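Local coordinates for protein putative glycosyl hydrolase (PDB 3K11) that is probably a glycoside hydrolase of family 88, although its substrate and reaction have not been established, at residues 47-52 against 107-112. Residues are numbered along the deposited sequence; the frame is centred on the assembly and turned at random.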
loop_
_atom_site.group_PDB
_atom_site.type_symbol
_atom_site.label_atom_id
_atom_site.label_comp_id
_atom_site.label_asym_id
_atom_site.label_seq_id
_atom_site.Cartn_x
_atom_site.Cartn_y
_atom_site.Cartn_z
ATOM N N THR A 47 -18.096 21.928 -30.010
ATOM C CA THR A 47 -19.428 21.907 -29.436
ATOM C C THR A 47 -20.335 22.881 -30.187
ATOM O O THR A 47 -20.907 23.797 -29.590
ATOM C CB THR A 47 -19.382 22.209 -27.924
ATOM O OG1 THR A 47 -18.646 23.423 -27.662
ATOM C CG2 THR A 47 -18.744 20.996 -27.165
ATOM N N PRO A 48 -20.544 22.633 -31.486
ATOM C CA PRO A 48 -21.330 23.560 -32.304
ATOM C C PRO A 48 -22.778 23.689 -31.834
ATOM O O PRO A 48 -23.407 22.717 -31.523
ATOM C CB PRO A 48 -21.257 22.953 -33.704
ATOM C CG PRO A 48 -20.995 21.486 -33.496
ATOM C CD PRO A 48 -20.093 21.468 -32.280
ATOM N N ALA A 49 -23.283 24.907 -31.806
ATOM C CA ALA A 49 -24.657 25.152 -31.409
ATOM C C ALA A 49 -25.486 25.390 -32.653
ATOM O O ALA A 49 -25.879 26.519 -32.929
ATOM C CB ALA A 49 -24.718 26.359 -30.435
ATOM N N ARG A 50 -25.733 24.336 -33.431
ATOM C CA ARG A 50 -26.539 24.447 -34.646
ATOM C C ARG A 50 -27.338 23.196 -34.842
ATOM O O ARG A 50 -26.956 22.126 -34.350
ATOM C CB ARG A 50 -25.675 24.533 -35.916
ATOM C CG ARG A 50 -24.492 25.404 -35.832
ATOM C CD ARG A 50 -23.814 25.571 -37.184
ATOM N NE ARG A 50 -22.823 26.620 -37.058
ATOM C CZ ARG A 50 -21.590 26.448 -36.622
ATOM N NH1 ARG A 50 -21.121 25.244 -36.327
ATOM N NH2 ARG A 50 -20.779 27.493 -36.558
ATOM N N VAL A 51 -28.413 23.348 -35.597
ATOM C CA VAL A 51 -29.244 22.236 -36.064
ATOM C C VAL A 51 -28.877 21.972 -37.518
ATOM O O VAL A 51 -28.768 22.900 -38.317
ATOM C CB VAL A 51 -30.754 22.541 -35.914
ATOM C CG1 VAL A 51 -31.625 21.428 -36.474
ATOM C CG2 VAL A 51 -31.076 22.789 -34.411
ATOM N N VAL A 52 -28.681 20.696 -37.863
ATOM C CA VAL A 52 -28.375 20.339 -39.241
ATOM C C VAL A 52 -29.221 19.142 -39.665
ATOM O O VAL A 52 -29.772 18.429 -38.838
ATOM C CB VAL A 52 -26.888 19.939 -39.410
ATOM C CG1 VAL A 52 -25.947 21.076 -38.964
ATOM C CG2 VAL A 52 -26.586 18.668 -38.615
ATOM N N VAL A 107 -21.433 29.851 -22.370
ATOM C CA VAL A 107 -22.509 29.190 -21.658
ATOM C C VAL A 107 -23.824 29.840 -22.034
ATOM O O VAL A 107 -24.818 29.170 -22.293
ATOM C CB VAL A 107 -22.290 29.217 -20.132
ATOM C CG1 VAL A 107 -23.371 28.398 -19.446
ATOM C CG2 VAL A 107 -20.864 28.613 -19.762
ATOM N N GLN A 108 -23.839 31.169 -22.041
ATOM C CA GLN A 108 -25.021 31.903 -22.512
ATOM C C GLN A 108 -25.478 31.393 -23.881
ATOM O O GLN A 108 -26.649 31.079 -24.092
ATOM C CB GLN A 108 -24.700 33.399 -22.598
ATOM C CG GLN A 108 -24.590 34.128 -21.252
ATOM C CD GLN A 108 -25.937 34.510 -20.674
ATOM O OE1 GLN A 108 -26.959 34.346 -21.333
ATOM N NE2 GLN A 108 -25.944 35.044 -19.457
ATOM N N ASN A 109 -24.537 31.306 -24.808
ATOM C CA ASN A 109 -24.853 30.927 -26.157
ATOM C C ASN A 109 -25.439 29.526 -26.242
ATOM O O ASN A 109 -26.468 29.327 -26.884
ATOM C CB ASN A 109 -23.617 31.047 -27.019
ATOM C CG ASN A 109 -23.839 30.563 -28.412
ATOM O OD1 ASN A 109 -23.536 29.416 -28.734
ATOM N ND2 ASN A 109 -24.390 31.429 -29.264
ATOM N N ARG A 110 -24.794 28.568 -25.583
ATOM C CA ARG A 110 -25.285 27.179 -25.621
ATOM C C ARG A 110 -26.635 27.014 -24.934
ATOM O O ARG A 110 -27.519 26.325 -25.449
ATOM C CB ARG A 110 -24.255 26.205 -25.041
ATOM C CG ARG A 110 -22.893 26.190 -25.759
ATOM C CD ARG A 110 -23.025 26.136 -27.236
ATOM N NE ARG A 110 -21.738 25.871 -27.908
ATOM C CZ ARG A 110 -20.815 26.786 -28.185
ATOM N NH1 ARG A 110 -20.937 28.044 -27.766
ATOM N NH2 ARG A 110 -19.740 26.440 -28.866
ATOM N N PHE A 111 -26.794 27.640 -23.772
ATOM C CA PHE A 111 -28.079 27.571 -23.070
ATOM C C PHE A 111 -29.208 28.248 -23.814
ATOM O O PHE A 111 -30.321 27.737 -23.858
ATOM C CB PHE A 111 -27.975 28.169 -21.645
ATOM C CG PHE A 111 -27.210 27.329 -20.650
ATOM C CD1 PHE A 111 -26.849 26.018 -20.917
ATOM C CD2 PHE A 111 -26.954 27.847 -19.387
ATOM C CE1 PHE A 111 -26.223 25.274 -19.980
ATOM C CE2 PHE A 111 -26.307 27.061 -18.431
ATOM C CZ PHE A 111 -25.921 25.820 -18.751
ATOM N N ARG A 112 -28.941 29.397 -24.418
ATOM C CA ARG A 112 -29.988 30.082 -25.173
ATOM C C ARG A 112 -30.390 29.261 -26.413
ATOM O O ARG A 112 -31.549 29.241 -26.781
ATOM C CB ARG A 112 -29.546 31.493 -25.565
ATOM C CG ARG A 112 -29.503 32.404 -24.364
ATOM C CD ARG A 112 -28.891 33.743 -24.658
ATOM N NE ARG A 112 -28.774 34.471 -23.404
ATOM C CZ ARG A 112 -29.742 35.201 -22.855
ATOM N NH1 ARG A 112 -30.900 35.366 -23.460
ATOM N NH2 ARG A 112 -29.544 35.783 -21.693
#
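Two hydrogen bonds from Arg110 to the backbone oxygen of Thr47 carry the polar part of this contact. Arg110 NE donates to Thr47 O over 2.8 Å, with the donor almost in line with the carbonyl bond (C=O...N 168°). Arg110 NH2, 3.0 Å from Thr47 O, stands instead above the carbonyl plane. Both N-H...O bonds are bent, as expected when two neighbouring donors converge on one atom. The oxygen lies near the guanidinium plane, and because NE and NH2 are the two donors, the grip is side-on. A bend at chi2 (-46°) turns the arginine chain off the helix toward the loop. NH2 also forms a salt bridge with Asp44, while the Thr47 hydroxyl bonds to Ile43 O and Tyr106 OH; Asp44 and Ile43 bring in the end of helix 29-45, and Tyr106 comes from helix 101-128.

The van der Waals part is small: Ala49 CB rests 3.6 Å from the Arg110 CD methylene. It also lies beside the Asn109 amide oxygen, with Ala49 CB 3.7 Å from Asn109 OD1. Asn109 brings its amide there with CG anti to the backbone N. A leucine in place of Arg110 would probably leave Thr47 O without both donors and Asp44 without this charged partner.

Arginine capture of a backbone carbonyl here fastens the loop between helix 29-45 and strand 51-53 to helix 101-128, within the helix-rich fold of the six-hairpin glycosidase clan.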